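Local coordinates for protein 1A (Cricket paralysis virus, PDB 6C3R) that suppresses antiviral RNA silencing in insect cells by inactivating host AGO2 and recruiting a cellular ubiquitin ligase complex that promotes AGO2 degradation, at residues Y29-P34 and L105-P110; A15-N20 and W119-K124; L7-L12 and R111-H116. All coordinates share one frame; numbering follows the deposited sequence.

Contact 1 (Y29-P34 and L105-P110); sequences YVQSKP and LLIVSP
Strands 26-30 and 104-108 run side by side as a two-stranded parallel sheet, and this contact is its C-terminal end. Three backbone hydrogen bonds cross between 29-34 and 105-110. Y29 N donates to L106 O at 2.8 Å, in the carbonyl plane. V108 N returns a bond to Y29 O at 3.1 Å. Q31 N, just past the strand, then reaches V108 O at 3.2 Å, with an N-H...O angle of 146°. Residue 29 of one strand thus bonds to 106 and 108 of the other, the pattern of a parallel pair.

Y29 and I107 share one face of the sheet; V30 and V108 share the other. With CG anti to its backbone N (chi1 179°), L105 carries CD1 over the centre of one face of the Y29 ring, 3.5 Å from the centroid and 5° off the ring normal. This is a CH-pi contact. The chain beyond Y29 curls back, so that P34 CB meets I107 CD1 at 3.8 Å.

F67 of helix 53-70 packs on P34 and I107, while A9 and I13 of helix 2-16 pack on V30. F49 of the second subunit touches L105. S109 is the N-cap of the helix that follows. S32 OG is hydrogen-bonded to N2 O and also lies 3.6 Å from P110 CG.

Contact 2 (A15-N20 and W119-K124); sequences AQFEGN and WFQQWK
The F17 ring carries the side-chain amide of Q121 over one face. The two planes are nearly parallel, 12° apart, and the amide is offset toward the ring's rim beside CD2 and CE2. Q121 gets there with CG anti to its backbone N (chi1 -161°) and a bend at chi2. The edge of the same ring points at the backbone of helix 117-123, with Q121 N in its plane. The CD methylene of K124 also lies at the edge, beside F17 CD2. F17 CE2 lies 4.2 Å from F120 CB.

F17 to N20 form a type I' beta turn just after helix 2-16. It is closed by N20 N bonding to F17 O at 3.2 Å. K124 reaches into this turn. Its chain bends at chi3 (78°), and NZ donates to N20 O at 3.0 Å from above the carbonyl plane. K124 NZ also lies 2.7 Å from F17 O. E18 OE1 is 5.0 Å from K124 NZ and may add a weak attraction. N20 OD1 takes its own bond from D22 N.

The contact thus joins the turn after helix 2-16 to the C-terminal end of helix 117-123. F113 of helix 110-114 meets both F17 and F120, and F28 of strand 26-30 meets F120 edge-to-face.

Contact 3 (L7-L12 and R111-H116); sequences LAAQEL and RFFMDH
M114, A9 and F113 bury the most surface here, and sulfur is at the centre. M114 SD lies 3.8 Å from A9 CB and equally near the backbone N and CA of A9. The M114 side chain starts with CG anti to the carbonyl carbon (chi1 -64°). It runs out extended and bends at chi3 (-58°), which lays SD alongside helix 2-16. L12 CD2 approaches the same sulfur from one helical turn further on, at 4.1 Å. L12 and M114 cross obliquely.

A9 is small, and its methyl touches two adjacent residues of the facing helix. It meets M114 through SD and F113 through CD2, the latter 3.7 Å from A9 CB. The contact packs helix 2-16 against the short helix 110-114. Residues 7-12 belong to the BC-box, the element through which the viral E3 ligase is assembled. This face of the BC-box helix packs on helix 110-114.

No hydrogen bond crosses between the segments. A salt bridge does tie the two helices nearby, from R111 NH1 to E5 OE2 of helix 2-16. F113 also packs on I13 of helix 2-16 and on V30 of the sheet.

The chain opens with helix 2-16, which supplies the first side of contact 3 and then, through the turn after it, that of contact 2. Strand 26-30 follows and starts contact 1. About 70 residues later, strand 104-108 returns to close contact 1. Helix 110-114 then closes contact 3, and helix 117-123 closes contact 2. Contact 1 is therefore enclosed by both longer loops, while contacts 2 and 3 cross. V108 of contact 1 packs on F120 of contact 2, and F17 of contact 2 touches the backbone of L12 in contact 3. Together they bind the N-terminal helix to the parallel sheet and to the two helices after it.

Contact 1 (Y29-P34 and L105-P110)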
loop_
_atom_site.group_PDB
_atom_site.type_symbol
_atom_site.label_atom_id
_atom_site.label_comp_id
_atom_site.label_asym_id
_atom_site.label_seq_id
_atom_site.Cartn_x
_atom_site.Cartn_y
_atom_site.Cartn_z
ATOM N N TYR A 29 -0.126 -19.439 -6.611
ATOM C CA TYR A 29 -0.629 -20.258 -7.714
ATOM C C TYR A 29 0.535 -21.098 -8.161
ATOM O O TYR A 29 1.680 -20.711 -7.946
ATOM C CB TYR A 29 -1.094 -19.401 -8.887
ATOM C CG TYR A 29 -2.409 -18.650 -8.744
ATOM C CD1 TYR A 29 -3.162 -18.669 -7.562
ATOM C CD2 TYR A 29 -2.887 -17.881 -9.810
ATOM C CE1 TYR A 29 -4.356 -17.973 -7.460
ATOM C CE2 TYR A 29 -4.076 -17.166 -9.718
ATOM C CZ TYR A 29 -4.809 -17.216 -8.542
ATOM O OH TYR A 29 -5.980 -16.497 -8.440
ATOM N N VAL A 30 0.240 -22.237 -8.789
ATOM C CA VAL A 30 1.260 -23.203 -9.218
ATOM C C VAL A 30 1.169 -23.474 -10.722
ATOM O O VAL A 30 0.358 -24.281 -11.170
ATOM C CB VAL A 30 1.135 -24.523 -8.440
ATOM C CG1 VAL A 30 2.149 -25.539 -8.933
ATOM C CG2 VAL A 30 1.310 -24.277 -6.948
ATOM N N GLN A 31 2.025 -22.819 -11.496
ATOM C CA GLN A 31 1.938 -22.855 -12.949
ATOM C C GLN A 31 3.298 -23.028 -13.599
ATOM O O GLN A 31 4.295 -22.464 -13.136
ATOM C CB GLN A 31 1.347 -21.552 -13.430
ATOM C CG GLN A 31 0.080 -21.132 -12.711
ATOM C CD GLN A 31 -0.429 -19.816 -13.217
ATOM O OE1 GLN A 31 0.310 -19.065 -13.846
ATOM N NE2 GLN A 31 -1.699 -19.525 -12.947
ATOM N N SER A 32 3.328 -23.777 -14.696
ATOM C CA SER A 32 4.558 -24.003 -15.435
ATOM C C SER A 32 4.988 -22.794 -16.245
ATOM O O SER A 32 6.169 -22.490 -16.322
ATOM C CB SER A 32 4.411 -25.202 -16.360
ATOM O OG SER A 32 4.492 -26.395 -15.614
ATOM N N LYS A 33 4.029 -22.124 -16.865
ATOM C CA LYS A 33 4.318 -21.022 -17.789
ATOM C C LYS A 33 3.332 -19.884 -17.536
ATOM O O LYS A 33 2.342 -19.744 -18.250
ATOM C CB LYS A 33 4.263 -21.510 -19.241
ATOM C CG LYS A 33 5.460 -22.360 -19.653
ATOM C CD LYS A 33 5.385 -22.719 -21.133
ATOM C CE LYS A 33 6.749 -23.029 -21.746
ATOM N NZ LYS A 33 6.680 -23.109 -23.240
ATOM N N PRO A 34 3.593 -19.090 -16.484
ATOM C CA PRO A 34 2.666 -18.041 -16.086
ATOM C C PRO A 34 2.698 -16.858 -17.030
ATOM O O PRO A 34 3.720 -16.569 -17.631
ATOM C CB PRO A 34 3.172 -17.632 -14.707
ATOM C CG PRO A 34 4.619 -17.939 -14.734
ATOM C CD PRO A 34 4.767 -19.153 -15.593
ATOM N N LEU A 105 -0.746 -11.749 -5.014
ATOM C CA LEU A 105 -0.595 -12.928 -5.860
ATOM C C LEU A 105 0.864 -13.273 -6.108
ATOM O O LEU A 105 1.638 -12.416 -6.544
ATOM C CB LEU A 105 -1.300 -12.707 -7.186
ATOM C CG LEU A 105 -1.237 -13.833 -8.220
ATOM C CD1 LEU A 105 -1.631 -15.171 -7.617
ATOM C CD2 LEU A 105 -2.161 -13.524 -9.392
ATOM N N LEU A 106 1.224 -14.529 -5.826
ATOM C CA LEU A 106 2.533 -15.079 -6.159
ATOM C C LEU A 106 2.408 -16.375 -6.904
ATOM O O LEU A 106 1.438 -17.097 -6.736
ATOM C CB LEU A 106 3.367 -15.323 -4.908
ATOM C CG LEU A 106 3.856 -14.035 -4.253
ATOM C CD1 LEU A 106 4.385 -14.321 -2.852
ATOM C CD2 LEU A 106 4.910 -13.329 -5.077
ATOM N N ILE A 107 3.430 -16.676 -7.706
ATOM C CA ILE A 107 3.431 -17.856 -8.563
ATOM C C ILE A 107 4.739 -18.600 -8.435
ATOM O O ILE A 107 5.811 -18.013 -8.436
ATOM C CB ILE A 107 3.195 -17.496 -10.054
ATOM C CG1 ILE A 107 1.981 -16.592 -10.170
ATOM C CG2 ILE A 107 3.035 -18.761 -10.895
ATOM C CD1 ILE A 107 1.573 -16.267 -11.577
ATOM N N VAL A 108 4.631 -19.912 -8.417
ATOM C CA VAL A 108 5.759 -20.797 -8.202
ATOM C C VAL A 108 5.603 -21.936 -9.208
ATOM O O VAL A 108 4.489 -22.287 -9.543
ATOM C CB VAL A 108 5.738 -21.219 -6.693
ATOM C CG1 VAL A 108 5.664 -22.721 -6.464
ATOM C CG2 VAL A 108 6.911 -20.601 -5.959
ATOM N N SER A 109 6.698 -22.519 -9.685
ATOM C CA SER A 109 6.591 -23.689 -10.561
ATOM C C SER A 109 6.070 -24.949 -9.792
ATOM O O SER A 109 6.131 -24.999 -8.550
ATOM C CB SER A 109 7.931 -23.992 -11.243
ATOM O OG SER A 109 8.823 -24.690 -10.390
ATOM N N PRO A 110 5.562 -25.968 -10.528
ATOM C CA PRO A 110 5.123 -27.222 -9.927
ATOM C C PRO A 110 6.205 -28.065 -9.274
ATOM O O PRO A 110 5.956 -28.726 -8.276
ATOM C CB PRO A 110 4.552 -27.983 -11.117
ATOM C CG PRO A 110 4.139 -26.941 -12.073
ATOM C CD PRO A 110 5.218 -25.923 -11.959
#

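Contact 2 (A15-N20 and W119-K124)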
loop_
_atom_site.group_PDB
_atom_site.type_symbol
_atom_site.label_atom_id
_atom_site.label_comp_id
_atom_site.label_asym_id
_atom_site.label_seq_id
_atom_site.Cartn_x
_atom_site.Cartn_y
_atom_site.Cartn_z
ATOM N N ALA A 15 -6.574 -32.492 -3.848
ATOM C CA ALA A 15 -6.573 -33.581 -2.885
ATOM C C ALA A 15 -6.255 -33.094 -1.477
ATOM O O ALA A 15 -7.086 -33.213 -0.581
ATOM C CB ALA A 15 -5.575 -34.647 -3.313
ATOM N N GLN A 16 -5.080 -32.494 -1.293
ATOM C CA GLN A 16 -4.564 -32.251 0.062
ATOM C C GLN A 16 -4.555 -30.820 0.570
ATOM O O GLN A 16 -4.273 -30.613 1.748
ATOM C CB GLN A 16 -3.168 -32.805 0.160
ATOM C CG GLN A 16 -3.111 -34.300 -0.032
ATOM C CD GLN A 16 -1.702 -34.810 0.081
ATOM O OE1 GLN A 16 -0.783 -34.053 0.399
ATOM N NE2 GLN A 16 -1.513 -36.098 -0.192
ATOM N N PHE A 17 -4.851 -29.848 -0.289
ATOM C CA PHE A 17 -4.818 -28.433 0.093
ATOM C C PHE A 17 -6.176 -27.777 -0.115
ATOM O O PHE A 17 -6.276 -26.537 -0.153
ATOM C CB PHE A 17 -3.731 -27.682 -0.710
ATOM C CG PHE A 17 -2.323 -28.115 -0.402
ATOM C CD1 PHE A 17 -1.772 -29.223 -1.013
ATOM C CD2 PHE A 17 -1.539 -27.404 0.490
ATOM C CE1 PHE A 17 -0.455 -29.623 -0.735
ATOM C CE2 PHE A 17 -0.229 -27.801 0.772
ATOM C CZ PHE A 17 0.316 -28.916 0.159
ATOM N N GLU A 18 -7.217 -28.604 -0.243
ATOM C CA GLU A 18 -8.602 -28.137 -0.330
ATOM C C GLU A 18 -8.791 -27.101 -1.437
ATOM O O GLU A 18 -9.486 -26.085 -1.252
ATOM C CB GLU A 18 -9.055 -27.558 1.018
ATOM C CG GLU A 18 -8.667 -28.396 2.234
ATOM C CD GLU A 18 -9.262 -27.877 3.541
ATOM O OE1 GLU A 18 -9.836 -26.759 3.560
ATOM O OE2 GLU A 18 -9.160 -28.601 4.560
ATOM N N GLY A 19 -8.131 -27.351 -2.570
ATOM C CA GLY A 19 -8.264 -26.533 -3.767
ATOM C C GLY A 19 -7.601 -25.172 -3.789
ATOM O O GLY A 19 -7.814 -24.417 -4.729
ATOM N N ASN A 20 -6.801 -24.826 -2.791
ATOM C CA ASN A 20 -6.216 -23.480 -2.758
ATOM C C ASN A 20 -4.953 -23.364 -1.914
ATOM O O ASN A 20 -4.689 -24.184 -1.039
ATOM C CB ASN A 20 -7.230 -22.464 -2.246
ATOM C CG ASN A 20 -7.335 -22.473 -0.738
ATOM O OD1 ASN A 20 -6.693 -21.670 -0.063
ATOM N ND2 ASN A 20 -8.101 -23.407 -0.200
ATOM N N TRP A 119 5.973 -27.072 3.609
ATOM C CA TRP A 119 6.133 -25.621 3.722
ATOM C C TRP A 119 4.887 -24.863 3.241
ATOM O O TRP A 119 4.445 -23.949 3.908
ATOM C CB TRP A 119 7.389 -25.155 2.979
ATOM C CG TRP A 119 7.735 -23.733 3.243
ATOM C CD1 TRP A 119 8.603 -23.263 4.174
ATOM C CD2 TRP A 119 7.212 -22.580 2.562
ATOM N NE1 TRP A 119 8.651 -21.895 4.128
ATOM C CE2 TRP A 119 7.806 -21.447 3.154
ATOM C CE3 TRP A 119 6.278 -22.398 1.524
ATOM C CZ2 TRP A 119 7.520 -20.162 2.737
ATOM C CZ3 TRP A 119 5.990 -21.119 1.108
ATOM C CH2 TRP A 119 6.604 -20.013 1.711
ATOM N N PHE A 120 4.335 -25.243 2.095
ATOM C CA PHE A 120 3.121 -24.593 1.564
ATOM C C PHE A 120 1.865 -24.850 2.386
ATOM O O PHE A 120 0.929 -24.064 2.359
ATOM C CB PHE A 120 2.865 -24.981 0.098
ATOM C CG PHE A 120 3.721 -24.220 -0.848
ATOM C CD1 PHE A 120 3.436 -22.895 -1.127
ATOM C CD2 PHE A 120 4.855 -24.793 -1.395
ATOM C CE1 PHE A 120 4.256 -22.165 -1.963
ATOM C CE2 PHE A 120 5.670 -24.072 -2.231
ATOM C CZ PHE A 120 5.374 -22.759 -2.514
ATOM N N GLN A 121 1.860 -25.976 3.087
ATOM C CA GLN A 121 0.798 -26.318 4.023
ATOM C C GLN A 121 0.860 -25.401 5.278
ATOM O O GLN A 121 -0.183 -24.946 5.776
ATOM C CB GLN A 121 0.904 -27.813 4.369
ATOM C CG GLN A 121 -0.361 -28.416 4.940
ATOM C CD GLN A 121 -1.471 -28.533 3.915
ATOM O OE1 GLN A 121 -1.464 -29.445 3.084
ATOM N NE2 GLN A 121 -2.462 -27.628 3.994
ATOM N N GLN A 122 2.071 -25.101 5.757
ATOM C CA GLN A 122 2.227 -24.152 6.848
ATOM C C GLN A 122 1.949 -22.716 6.439
ATOM O O GLN A 122 1.279 -21.983 7.171
ATOM C CB GLN A 122 3.596 -24.218 7.466
ATOM C CG GLN A 122 3.779 -23.243 8.643
ATOM C CD GLN A 122 2.706 -23.304 9.754
ATOM O OE1 GLN A 122 2.018 -24.320 9.940
ATOM N NE2 GLN A 122 2.587 -22.204 10.517
ATOM N N TRP A 123 2.480 -22.299 5.294
ATOM C CA TRP A 123 2.107 -21.031 4.689
ATOM C C TRP A 123 0.616 -20.705 4.869
ATOM O O TRP A 123 0.277 -19.560 5.169
ATOM C CB TRP A 123 2.457 -21.064 3.204
ATOM C CG TRP A 123 1.742 -20.038 2.373
ATOM C CD1 TRP A 123 0.577 -20.206 1.676
ATOM C CD2 TRP A 123 2.149 -18.697 2.156
ATOM N NE1 TRP A 123 0.236 -19.042 1.045
ATOM C CE2 TRP A 123 1.188 -18.096 1.327
ATOM C CE3 TRP A 123 3.244 -17.942 2.571
ATOM C CZ2 TRP A 123 1.293 -16.767 0.902
ATOM C CZ3 TRP A 123 3.351 -16.618 2.150
ATOM C CH2 TRP A 123 2.376 -16.044 1.331
ATOM N N LYS A 124 -0.265 -21.696 4.668
ATOM C CA LYS A 124 -1.719 -21.471 4.730
ATOM C C LYS A 124 -2.248 -21.096 6.114
ATOM O O LYS A 124 -3.308 -20.489 6.228
ATOM C CB LYS A 124 -2.490 -22.711 4.271
ATOM C CG LYS A 124 -2.439 -22.991 2.788
ATOM C CD LYS A 124 -3.417 -24.088 2.419
ATOM C CE LYS A 124 -4.844 -23.575 2.338
ATOM N NZ LYS A 124 -5.709 -24.606 1.710
#

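Contact 3 (L7-L12 and R111-H116)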
loop_
_atom_site.group_PDB
_atom_site.type_symbol
_atom_site.label_atom_id
_atom_site.label_comp_id
_atom_site.label_asym_id
_atom_site.label_seq_id
_atom_site.Cartn_x
_atom_site.Cartn_y
_atom_site.Cartn_z
ATOM N N LEU A 7 -0.150 -30.665 -13.856
ATOM C CA LEU A 7 -1.383 -31.413 -13.603
ATOM C C LEU A 7 -1.347 -32.167 -12.272
ATOM O O LEU A 7 -2.297 -32.092 -11.499
ATOM C CB LEU A 7 -1.674 -32.383 -14.756
ATOM C CG LEU A 7 -2.337 -31.767 -15.998
ATOM C CD1 LEU A 7 -2.220 -32.708 -17.193
ATOM C CD2 LEU A 7 -3.793 -31.403 -15.739
ATOM N N ALA A 8 -0.248 -32.874 -12.011
ATOM C CA ALA A 8 -0.067 -33.615 -10.758
ATOM C C ALA A 8 -0.151 -32.705 -9.527
ATOM O O ALA A 8 -0.830 -33.041 -8.568
ATOM C CB ALA A 8 1.255 -34.380 -10.773
ATOM N N ALA A 9 0.528 -31.562 -9.563
ATOM C CA ALA A 9 0.432 -30.555 -8.487
ATOM C C ALA A 9 -0.989 -30.001 -8.297
ATOM O O ALA A 9 -1.422 -29.778 -7.167
ATOM C CB ALA A 9 1.403 -29.404 -8.731
ATOM N N GLN A 10 -1.693 -29.778 -9.402
ATOM C CA GLN A 10 -3.051 -29.198 -9.376
ATOM C C GLN A 10 -4.064 -30.202 -8.848
ATOM O O GLN A 10 -5.096 -29.836 -8.286
ATOM C CB GLN A 10 -3.468 -28.753 -10.783
ATOM C CG GLN A 10 -4.494 -27.630 -10.822
ATOM C CD GLN A 10 -3.914 -26.259 -10.489
ATOM O OE1 GLN A 10 -2.716 -26.013 -10.654
ATOM N NE2 GLN A 10 -4.772 -25.355 -10.018
ATOM N N GLU A 11 -3.753 -31.474 -9.069
ATOM C CA GLU A 11 -4.506 -32.597 -8.550
ATOM C C GLU A 11 -4.201 -32.713 -7.065
ATOM O O GLU A 11 -5.100 -32.939 -6.254
ATOM C CB GLU A 11 -4.083 -33.865 -9.302
ATOM C CG GLU A 11 -5.087 -35.008 -9.273
ATOM C CD GLU A 11 -5.119 -35.758 -7.956
ATOM O OE1 GLU A 11 -4.080 -35.817 -7.250
ATOM O OE2 GLU A 11 -6.198 -36.294 -7.637
ATOM N N LEU A 12 -2.920 -32.561 -6.732
ATOM C CA LEU A 12 -2.422 -32.582 -5.356
ATOM C C LEU A 12 -2.935 -31.412 -4.497
ATOM O O LEU A 12 -3.173 -31.570 -3.292
ATOM C CB LEU A 12 -0.897 -32.615 -5.380
ATOM C CG LEU A 12 -0.124 -33.105 -4.160
ATOM C CD1 LEU A 12 -0.689 -34.400 -3.594
ATOM C CD2 LEU A 12 1.336 -33.303 -4.531
ATOM N N ARG A 111 7.393 -28.077 -9.839
ATOM C CA ARG A 111 8.481 -28.850 -9.260
ATOM C C ARG A 111 8.787 -28.283 -7.862
ATOM O O ARG A 111 8.950 -29.023 -6.895
ATOM C CB ARG A 111 9.690 -28.807 -10.193
ATOM C CG ARG A 111 10.907 -29.620 -9.779
ATOM C CD ARG A 111 10.755 -31.138 -9.893
ATOM N NE ARG A 111 10.234 -31.688 -8.626
ATOM C CZ ARG A 111 9.178 -32.488 -8.453
ATOM N NH1 ARG A 111 8.453 -32.948 -9.461
ATOM N NH2 ARG A 111 8.855 -32.846 -7.215
ATOM N N PHE A 112 8.808 -26.964 -7.760
ATOM C CA PHE A 112 9.140 -26.288 -6.523
ATOM C C PHE A 112 8.084 -26.479 -5.438
ATOM O O PHE A 112 8.419 -26.708 -4.262
ATOM C CB PHE A 112 9.314 -24.802 -6.811
ATOM C CG PHE A 112 9.798 -24.021 -5.644
ATOM C CD1 PHE A 112 8.899 -23.513 -4.711
ATOM C CD2 PHE A 112 11.156 -23.789 -5.474
ATOM C CE1 PHE A 112 9.345 -22.789 -3.629
ATOM C CE2 PHE A 112 11.604 -23.065 -4.391
ATOM C CZ PHE A 112 10.697 -22.567 -3.467
ATOM N N PHE A 113 6.817 -26.345 -5.843
ATOM C CA PHE A 113 5.674 -26.624 -4.973
ATOM C C PHE A 113 5.722 -28.022 -4.386
ATOM O O PHE A 113 5.494 -28.200 -3.204
ATOM C CB PHE A 113 4.361 -26.430 -5.724
ATOM C CG PHE A 113 3.157 -26.939 -4.974
ATOM C CD1 PHE A 113 2.758 -26.336 -3.785
ATOM C CD2 PHE A 113 2.425 -28.033 -5.445
ATOM C CE1 PHE A 113 1.643 -26.801 -3.093
ATOM C CE2 PHE A 113 1.304 -28.492 -4.759
ATOM C CZ PHE A 113 0.915 -27.879 -3.583
ATOM N N MET A 114 6.067 -28.997 -5.217
ATOM C CA MET A 114 6.097 -30.383 -4.802
ATOM C C MET A 114 7.383 -30.820 -4.134
ATOM O O MET A 114 7.390 -31.846 -3.474
ATOM C CB MET A 114 5.766 -31.270 -5.989
ATOM C CG MET A 114 4.350 -31.020 -6.480
ATOM S SD MET A 114 3.762 -32.224 -7.669
ATOM C CE MET A 114 4.985 -32.072 -8.974
ATOM N N ASP A 115 8.463 -30.054 -4.254
ATOM C CA ASP A 115 9.597 -30.228 -3.325
ATOM C C ASP A 115 9.375 -29.594 -1.949
ATOM O O ASP A 115 10.202 -29.785 -1.068
ATOM C CB ASP A 115 10.903 -29.710 -3.934
ATOM C CG ASP A 115 11.353 -30.533 -5.140
ATOM O OD1 ASP A 115 10.921 -31.688 -5.259
ATOM O OD2 ASP A 115 12.140 -30.035 -5.977
ATOM N N HIS A 116 8.278 -28.854 -1.749
ATOM C CA HIS A 116 8.063 -28.075 -0.521
ATOM C C HIS A 116 6.610 -28.118 -0.021
ATOM O O HIS A 116 6.106 -27.144 0.526
ATOM C CB HIS A 116 8.522 -26.623 -0.726
ATOM C CG HIS A 116 9.969 -26.487 -1.091
ATOM N ND1 HIS A 116 10.408 -26.403 -2.396
ATOM C CD2 HIS A 116 11.079 -26.430 -0.321
ATOM C CE1 HIS A 116 11.721 -26.290 -2.412
ATOM N NE2 HIS A 116 12.151 -26.288 -1.164
#